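Side-chain contacts in Lmo1076 protein (Listeria monocytogenes serovar 1/2a, PDB 3FI7), which hydrolyses peptidoglycan as the family GH73 N-acetylglucosaminidase (autolysin) Auto, of which this chain is the catalytic domain: residues A[31-36]-A[57-62]; A[124-129]-A[136-141]; A[161-164]-A[168-171]. All coordinates share one frame; numbering follows the deposited sequence.

Contact 1 of 3, residues A[31-36]-A[57-62]; sequences QTFINS and AQAALE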
loop_
_atom_site.group_PDB
_atom_site.type_symbol
_atom_site.label_atom_id
_atom_site.label_comp_id
_atom_site.label_asym_id
_atom_site.label_seq_id
_atom_site.Cartn_x
_atom_site.Cartn_y
_atom_site.Cartn_z
ATOM N N GLN A 31 10.177 -7.547 1.539
ATOM C CA GLN A 31 9.695 -7.930 2.864
ATOM C C GLN A 31 9.999 -6.813 3.859
ATOM O O GLN A 31 9.197 -6.509 4.743
ATOM C CB GLN A 31 10.346 -9.246 3.310
ATOM C CG GLN A 31 9.841 -9.779 4.646
ATOM C CD GLN A 31 8.381 -10.204 4.589
ATOM O OE1 GLN A 31 7.991 -11.043 3.772
ATOM N NE2 GLN A 31 7.569 -9.623 5.458
ATOM N N THR A 32 11.157 -6.185 3.688
ATOM C CA THR A 32 11.550 -5.080 4.555
ATOM C C THR A 32 10.587 -3.904 4.399
ATOM O O THR A 32 10.234 -3.240 5.382
ATOM C CB THR A 32 12.984 -4.640 4.263
ATOM O OG1 THR A 32 13.873 -5.679 4.678
ATOM C CG2 THR A 32 13.331 -3.330 4.991
ATOM N N PHE A 33 10.142 -3.662 3.170
ATOM C CA PHE A 33 9.156 -2.611 2.944
ATOM C C PHE A 33 7.847 -2.925 3.673
ATOM O O PHE A 33 7.322 -2.088 4.403
ATOM C CB PHE A 33 8.894 -2.383 1.452
ATOM C CG PHE A 33 7.755 -1.446 1.189
ATOM C CD1 PHE A 33 6.496 -1.936 0.888
ATOM C CD2 PHE A 33 7.932 -0.070 1.295
ATOM C CE1 PHE A 33 5.435 -1.068 0.658
ATOM C CE2 PHE A 33 6.874 0.801 1.072
ATOM C CZ PHE A 33 5.626 0.300 0.751
ATOM N N ILE A 34 7.320 -4.130 3.476
ATOM C CA ILE A 34 6.135 -4.550 4.222
ATOM C C ILE A 34 6.345 -4.397 5.736
ATOM O O ILE A 34 5.523 -3.797 6.418
ATOM C CB ILE A 34 5.750 -5.993 3.894
ATOM C CG1 ILE A 34 5.196 -6.080 2.467
ATOM C CG2 ILE A 34 4.743 -6.521 4.912
ATOM C CD1 ILE A 34 5.383 -7.452 1.820
ATOM N N ASN A 35 7.460 -4.917 6.249
ATOM C CA ASN A 35 7.737 -4.847 7.683
ATOM C C ASN A 35 7.714 -3.408 8.189
ATOM O O ASN A 35 7.326 -3.158 9.318
ATOM C CB ASN A 35 9.089 -5.486 8.019
ATOM C CG ASN A 35 9.141 -6.974 7.685
ATOM O OD1 ASN A 35 8.112 -7.621 7.480
ATOM N ND2 ASN A 35 10.351 -7.518 7.621
ATOM N N SER A 36 8.125 -2.464 7.346
ATOM C CA SER A 36 8.238 -1.070 7.765
ATOM C C SER A 36 6.906 -0.321 7.842
ATOM O O SER A 36 6.836 0.716 8.477
ATOM C CB SER A 36 9.188 -0.299 6.842
ATOM O OG SER A 36 8.542 0.042 5.627
ATOM N N ALA A 57 -0.723 -3.923 0.361
ATOM C CA ALA A 57 -0.567 -4.301 -1.046
ATOM C C ALA A 57 -0.630 -3.076 -1.961
ATOM O O ALA A 57 0.165 -2.946 -2.890
ATOM C CB ALA A 57 -1.614 -5.312 -1.446
ATOM N N GLN A 58 -1.564 -2.169 -1.690
ATOM C CA GLN A 58 -1.647 -0.936 -2.468
ATOM C C GLN A 58 -0.378 -0.114 -2.335
ATOM O O GLN A 58 0.133 0.401 -3.330
ATOM C CB GLN A 58 -2.851 -0.085 -2.057
ATOM C CG GLN A 58 -4.127 -0.449 -2.763
ATOM C CD GLN A 58 -5.140 0.678 -2.724
ATOM O OE1 GLN A 58 -5.681 1.002 -1.668
ATOM N NE2 GLN A 58 -5.407 1.282 -3.881
ATOM N N ALA A 59 0.138 0.002 -1.112
ATOM C CA ALA A 59 1.333 0.812 -0.897
ATOM C C ALA A 59 2.515 0.251 -1.664
ATOM O O ALA A 59 3.278 1.011 -2.246
ATOM C CB ALA A 59 1.664 0.934 0.575
ATOM N N ALA A 60 2.655 -1.075 -1.675
ATOM C CA ALA A 60 3.780 -1.710 -2.358
ATOM C C ALA A 60 3.658 -1.520 -3.861
ATOM O O ALA A 60 4.644 -1.272 -4.551
ATOM C CB ALA A 60 3.857 -3.198 -2.026
ATOM N N LEU A 61 2.433 -1.634 -4.352
ATOM C CA LEU A 61 2.164 -1.546 -5.777
ATOM C C LEU A 61 2.346 -0.121 -6.309
ATOM O O LEU A 61 2.995 0.080 -7.337
ATOM C CB LEU A 61 0.747 -2.052 -6.059
ATOM C CG LEU A 61 0.331 -2.286 -7.503
ATOM C CD1 LEU A 61 1.226 -3.337 -8.157
ATOM C CD2 LEU A 61 -1.130 -2.705 -7.550
ATOM N N GLU A 62 1.795 0.863 -5.598
ATOM C CA GLU A 62 1.776 2.248 -6.076
ATOM C C GLU A 62 3.120 2.945 -5.896
ATOM O O GLU A 62 3.414 3.923 -6.579
ATOM C CB GLU A 62 0.683 3.056 -5.368
ATOM C CG GLU A 62 -0.721 2.474 -5.506
ATOM C CD GLU A 62 -1.240 2.540 -6.923
ATOM O OE1 GLU A 62 -1.308 3.656 -7.480
ATOM O OE2 GLU A 62 -1.589 1.478 -7.482
#
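The carbonyl oxygen of Phe-33, the residue whose ring rests on Ala-59 and Ala-60, receives two bonds from Ser-36: a short one from Ser-36 OG to Phe-33 O (2.7 Å) and a weak backbone one from Ser-36 N. The contact is a buried helix-helix packing in the α-helical, lysozyme-like body of this GH73 domain, joining helix 29-47 to helix 52-63, and no hydrogen bond crosses it. One aromatic side chain does the work. With CG anti to the backbone N (chi1 172°), Phe-33 reaches out from its helix, and its ring atoms CE1 and CZ lie against two successive small residues. Phe-33 CE1 comes within 3.5 Å of Ala-60 CA, so the ring touches main chain as well as side chain; the methyl Ala-60 CB is 3.8 Å from Phe-33 CE1. Next to it, Phe-33 CZ meets Ala-59 CB at 4.0 Å. The alanines, with no branch beyond CB, let the ring settle close to the helix backbone. Ala-59 O also lies near the ring and is hydrogen-bonded to Ser-63 OG of its own helix. Around this core, Ile-34 packs on Ile-56, Trp-65 and Tyr-177. The far side of helix 52-63 turns to other parts of the domain: Gln-58 bonds through OE1 to Asn-123 and through NE2 to the Tyr-166 hydroxyl, which is also hydrogen-bonded to Glu-62 OE2. On the outer side of helix 29-47, remote from the alanines, two amides tie one helical turn together. Gln-31 NE2 donates to Asn-35 OD1 at 2.9 Å in a nearly straight bond (164°), with OD1 lying in the plane of the Gln-31 amide.

Contact 2 of 3, residues A[124-129]-A[136-141]; sequences AKKLRN and SYYKGA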
loop_
_atom_site.group_PDB
_atom_site.type_symbol
_atom_site.label_atom_id
_atom_site.label_comp_id
_atom_site.label_asym_id
_atom_site.label_seq_id
_atom_site.Cartn_x
_atom_site.Cartn_y
_atom_site.Cartn_z
ATOM N N ALA A 124 -6.148 5.912 3.599
ATOM C CA ALA A 124 -7.277 5.466 4.421
ATOM C C ALA A 124 -8.431 6.469 4.363
ATOM O O ALA A 124 -9.593 6.087 4.258
ATOM C CB ALA A 124 -6.838 5.249 5.861
ATOM N N LYS A 125 -8.102 7.755 4.441
ATOM C CA LYS A 125 -9.112 8.802 4.359
ATOM C C LYS A 125 -9.795 8.772 2.996
ATOM O O LYS A 125 -11.016 8.879 2.899
ATOM C CB LYS A 125 -8.490 10.177 4.594
ATOM C CG LYS A 125 -8.194 10.507 6.047
ATOM C CD LYS A 125 -7.425 11.816 6.098
ATOM C CE LYS A 125 -7.348 12.398 7.493
ATOM N NZ LYS A 125 -6.586 13.680 7.459
ATOM N N LYS A 126 -8.995 8.618 1.949
ATOM C CA LYS A 126 -9.509 8.531 0.593
ATOM C C LYS A 126 -10.559 7.420 0.461
ATOM O O LYS A 126 -11.661 7.664 -0.030
ATOM C CB LYS A 126 -8.355 8.314 -0.387
ATOM C CG LYS A 126 -8.713 8.478 -1.855
ATOM C CD LYS A 126 -7.445 8.474 -2.716
ATOM C CE LYS A 126 -7.755 8.713 -4.192
ATOM N NZ LYS A 126 -6.524 8.714 -5.039
ATOM N N LEU A 127 -10.222 6.213 0.909
ATOM C CA LEU A 127 -11.148 5.083 0.824
ATOM C C LEU A 127 -12.383 5.254 1.694
ATOM O O LEU A 127 -13.502 4.979 1.255
ATOM C CB LEU A 127 -10.455 3.760 1.180
ATOM C CG LEU A 127 -9.377 3.311 0.182
ATOM C CD1 LEU A 127 -8.967 1.861 0.409
ATOM C CD2 LEU A 127 -9.861 3.504 -1.232
ATOM N N ARG A 128 -12.178 5.686 2.935
ATOM C CA ARG A 128 -13.273 5.786 3.889
ATOM C C ARG A 128 -14.145 7.017 3.636
ATOM O O ARG A 128 -15.369 6.911 3.609
ATOM C CB ARG A 128 -12.752 5.775 5.332
ATOM C CG ARG A 128 -13.790 6.197 6.386
ATOM C CD ARG A 128 -15.025 5.295 6.371
ATOM N NE ARG A 128 -14.677 3.889 6.570
ATOM C CZ ARG A 128 -15.554 2.889 6.563
ATOM N NH1 ARG A 128 -16.845 3.126 6.363
ATOM N NH2 ARG A 128 -15.141 1.645 6.759
ATOM N N ASN A 129 -13.522 8.178 3.436
ATOM C CA ASN A 129 -14.285 9.412 3.228
ATOM C C ASN A 129 -14.705 9.640 1.785
ATOM O O ASN A 129 -15.639 10.392 1.523
ATOM C CB ASN A 129 -13.519 10.635 3.738
ATOM C CG ASN A 129 -13.191 10.540 5.211
ATOM O OD1 ASN A 129 -13.902 9.892 5.978
ATOM N ND2 ASN A 129 -12.100 11.182 5.614
ATOM N N SER A 136 -19.290 7.717 -0.649
ATOM C CA SER A 136 -19.377 6.260 -0.529
ATOM C C SER A 136 -18.827 5.537 -1.759
ATOM O O SER A 136 -19.045 4.341 -1.938
ATOM C CB SER A 136 -20.819 5.820 -0.237
ATOM O OG SER A 136 -21.643 5.973 -1.381
ATOM N N TYR A 137 -18.103 6.267 -2.601
ATOM C CA TYR A 137 -17.489 5.696 -3.794
ATOM C C TYR A 137 -16.738 4.378 -3.563
ATOM O O TYR A 137 -16.811 3.462 -4.392
ATOM C CB TYR A 137 -16.538 6.709 -4.418
ATOM C CG TYR A 137 -16.103 6.358 -5.818
ATOM C CD1 TYR A 137 -17.040 6.077 -6.806
ATOM C CD2 TYR A 137 -14.761 6.325 -6.161
ATOM C CE1 TYR A 137 -16.653 5.766 -8.091
ATOM C CE2 TYR A 137 -14.362 6.024 -7.445
ATOM C CZ TYR A 137 -15.313 5.746 -8.407
ATOM O OH TYR A 137 -14.917 5.435 -9.683
ATOM N N TYR A 138 -16.006 4.274 -2.457
ATOM C CA TYR A 138 -15.223 3.061 -2.218
ATOM C C TYR A 138 -15.882 2.086 -1.234
ATOM O O TYR A 138 -15.202 1.243 -0.643
ATOM C CB TYR A 138 -13.799 3.409 -1.757
ATOM C CG TYR A 138 -12.983 4.163 -2.788
ATOM C CD1 TYR A 138 -12.484 3.517 -3.909
ATOM C CD2 TYR A 138 -12.698 5.515 -2.630
ATOM C CE1 TYR A 138 -11.729 4.192 -4.856
ATOM C CE2 TYR A 138 -11.940 6.205 -3.574
ATOM C CZ TYR A 138 -11.463 5.535 -4.685
ATOM O OH TYR A 138 -10.716 6.196 -5.631
ATOM N N LYS A 139 -17.199 2.192 -1.072
ATOM C CA LYS A 139 -17.930 1.414 -0.060
ATOM C C LYS A 139 -17.680 -0.100 -0.112
ATOM O O LYS A 139 -17.710 -0.768 0.919
ATOM C CB LYS A 139 -19.429 1.681 -0.151
ATOM C CG LYS A 139 -20.037 1.289 -1.486
ATOM C CD LYS A 139 -21.521 1.626 -1.540
ATOM C CE LYS A 139 -22.048 1.549 -2.968
ATOM N NZ LYS A 139 -23.486 1.929 -3.061
ATOM N N GLY A 140 -17.434 -0.636 -1.304
ATOM C CA GLY A 140 -17.165 -2.056 -1.449
ATOM C C GLY A 140 -15.832 -2.485 -0.848
ATOM O O GLY A 140 -15.568 -3.677 -0.701
ATOM N N ALA A 141 -14.981 -1.519 -0.508
ATOM C CA ALA A 141 -13.697 -1.831 0.120
ATOM C C ALA A 141 -13.757 -1.587 1.622
ATOM O O ALA A 141 -12.786 -1.833 2.333
ATOM C CB ALA A 141 -12.567 -1.022 -0.512
HETATM O O HOH W 1 -15.607 6.129 -0.339
#
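Tyr-138 packs on Leu-127 where a type I β turn, residues 136-139, folds back on the end of helix 116-129 in the lysozyme-like domain. The turn is closed by Lys-139 N bonding to Ser-136 O at 3.0 Å. Tyr-137 follows, and its ring atom CD2 lies 3.7 Å above the plane of the Tyr-138 ring, on the face opposite Leu-127. At Tyr-138 the backbone N donates to a water that in turn donates to Leu-127 O, a bridge between the two backbones; Trp-142 NE1 bonds the same carbonyl oxygen. The Tyr-138 side chain, CG anti to the carbonyl carbon (chi1 -63°), lies crosswise to that of Leu-127 and is held between it and Tyr-137. The methyl Leu-127 CD2 makes a CH-π contact over the ring face, 3.7 Å from the Tyr-138 centroid and 17° off the normal. Farther along the ring, the hydroxyl Tyr-138 OH passes slantwise by the extended Lys-126 chain, 4.1 Å from Lys-126 CE. Leu-156 of helix 149-156 touches Leu-127, Tyr-138 and Ala-141. The segment ends in a 3-10 turn in which Ala-141 N bonds to Tyr-138 O at 2.8 Å.

Contact 3 of 3, residues A[161-164]-A[168-171]; sequences ATDN and SKLN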
loop_
_atom_site.group_PDB
_atom_site.type_symbol
_atom_site.label_atom_id
_atom_site.label_comp_id
_atom_site.label_asym_id
_atom_site.label_seq_id
_atom_site.Cartn_x
_atom_site.Cartn_y
_atom_site.Cartn_z
ATOM N N ALA A 161 -8.102 2.794 -9.797
ATOM C CA ALA A 161 -7.254 2.891 -10.970
ATOM C C ALA A 161 -7.974 2.272 -12.153
ATOM O O ALA A 161 -8.741 1.323 -11.995
ATOM C CB ALA A 161 -5.922 2.166 -10.729
ATOM N N THR A 162 -7.720 2.809 -13.337
ATOM C CA THR A 162 -8.148 2.157 -14.563
ATOM C C THR A 162 -7.067 1.151 -14.945
ATOM O O THR A 162 -5.957 1.526 -15.325
ATOM C CB THR A 162 -8.347 3.168 -15.689
ATOM O OG1 THR A 162 -9.212 4.215 -15.232
ATOM C CG2 THR A 162 -8.969 2.494 -16.898
ATOM N N ASP A 163 -7.398 -0.127 -14.818
ATOM C CA ASP A 163 -6.431 -1.212 -14.966
ATOM C C ASP A 163 -7.238 -2.463 -14.684
ATOM O O ASP A 163 -7.610 -2.728 -13.538
ATOM C CB ASP A 163 -5.278 -1.058 -13.956
ATOM C CG ASP A 163 -4.299 -2.247 -13.963
ATOM O OD1 ASP A 163 -4.629 -3.306 -14.542
ATOM O OD2 ASP A 163 -3.190 -2.123 -13.377
ATOM N N ASN A 164 -7.540 -3.218 -15.730
ATOM C CA ASN A 164 -8.464 -4.334 -15.579
ATOM C C ASN A 164 -7.824 -5.583 -14.981
ATOM O O ASN A 164 -8.446 -6.645 -14.943
ATOM C CB ASN A 164 -9.173 -4.649 -16.900
ATOM C CG ASN A 164 -8.242 -5.222 -17.934
ATOM O OD1 ASN A 164 -7.024 -5.077 -17.835
ATOM N ND2 ASN A 164 -8.809 -5.886 -18.936
ATOM N N SER A 168 -6.388 -8.355 -9.452
ATOM C CA SER A 168 -5.542 -9.531 -9.560
ATOM C C SER A 168 -4.116 -9.259 -9.040
ATOM O O SER A 168 -3.528 -10.097 -8.365
ATOM C CB SER A 168 -5.523 -10.021 -11.013
ATOM O OG SER A 168 -4.399 -10.847 -11.245
ATOM N N LYS A 169 -3.570 -8.084 -9.348
ATOM C CA LYS A 169 -2.268 -7.689 -8.813
ATOM C C LYS A 169 -2.274 -7.588 -7.288
ATOM O O LYS A 169 -1.386 -8.129 -6.630
ATOM C CB LYS A 169 -1.814 -6.360 -9.410
ATOM C CG LYS A 169 -1.623 -6.430 -10.915
ATOM C CD LYS A 169 -1.283 -5.075 -11.501
ATOM C CE LYS A 169 -1.418 -5.108 -13.016
ATOM N NZ LYS A 169 -1.175 -3.780 -13.616
ATOM N N LEU A 170 -3.267 -6.894 -6.728
ATOM C CA LEU A 170 -3.374 -6.793 -5.279
ATOM C C LEU A 170 -3.504 -8.181 -4.648
ATOM O O LEU A 170 -2.837 -8.478 -3.660
ATOM C CB LEU A 170 -4.564 -5.929 -4.863
ATOM C CG LEU A 170 -4.480 -4.451 -5.217
ATOM C CD1 LEU A 170 -5.794 -3.733 -4.862
ATOM C CD2 LEU A 170 -3.291 -3.810 -4.527
ATOM N N ASN A 171 -4.368 -9.020 -5.217
ATOM C CA ASN A 171 -4.546 -10.379 -4.709
ATOM C C ASN A 171 -3.253 -11.189 -4.731
ATOM O O ASN A 171 -2.996 -11.971 -3.825
ATOM C CB ASN A 171 -5.631 -11.126 -5.483
ATOM C CG ASN A 171 -7.009 -10.505 -5.308
ATOM O OD1 ASN A 171 -7.245 -9.741 -4.372
ATOM N ND2 ASN A 171 -7.928 -10.838 -6.210
#
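Asp-163 and Lys-169 reach for each other from opposite directions, the aspartate from the loop leading into helix 166-176 and the lysine from the first turn of that helix. They join in a surface salt bridge that ties the helix to its own lead-in loop within the lysozyme-like domain. The CB atoms of both residues are directed at the partner segment, and each chain carries its charge the rest of the way. The carboxylate is turned so that OD1 of Asp-163 nearly eclipses CA (chi2 -14°), while OD2 points the other way, to the lysine. Lys-169, with CG beside its backbone N and an extended chain beyond, spans the gap to the loop with its full length. Its ammonium group bonds to one oxygen: Lys-169 NZ to Asp-163 OD2 is 2.6 Å, made on the syn lone pair of OD2, the side of the other oxygen. The second oxygen is more distant, with Asp-163 OD1 3.6 Å from Lys-169 NZ, so the grip is single rather than forked. Only the end of the lysine chain takes part, Lys-169 CE lying 3.5 Å from Asp-163 OD2. The two oxygens thus divide their tasks. OD1 accepts the backbone N-H of Thr-165, forming an Asx turn just ahead of the helix, which probably helps fix the rotation of the carboxylate and leaves OD2 facing the lysine. One residue along the helix, Leu-170 turns inward to helices 52-63 and 149-156, while Asn-171 OD1 hydrogen-bonds to Thr-153 OG1.

In the fold
From the N terminus, contact 1 comes first: it closes the connection between helix 29-47 and helix 52-63. After the two-stranded sheet 89-98/104-111, contact 2 closes the short loop that follows helix 116-129, and contact 3 then joins the loop before helix 166-176 to that helix. All three lie in series, neither nesting nor crossing. Helix 52-63 links them: Gln-58 OE1 touches Leu-127 CD1 of contact 2, and Leu-170 CD2, from the helix of contact 3, packs against Ala-57, Gln-58 and Leu-61. Contacts 2 and 3 do not touch, their nearest atoms being about 6 Å apart, yet both adjoin helix 149-156.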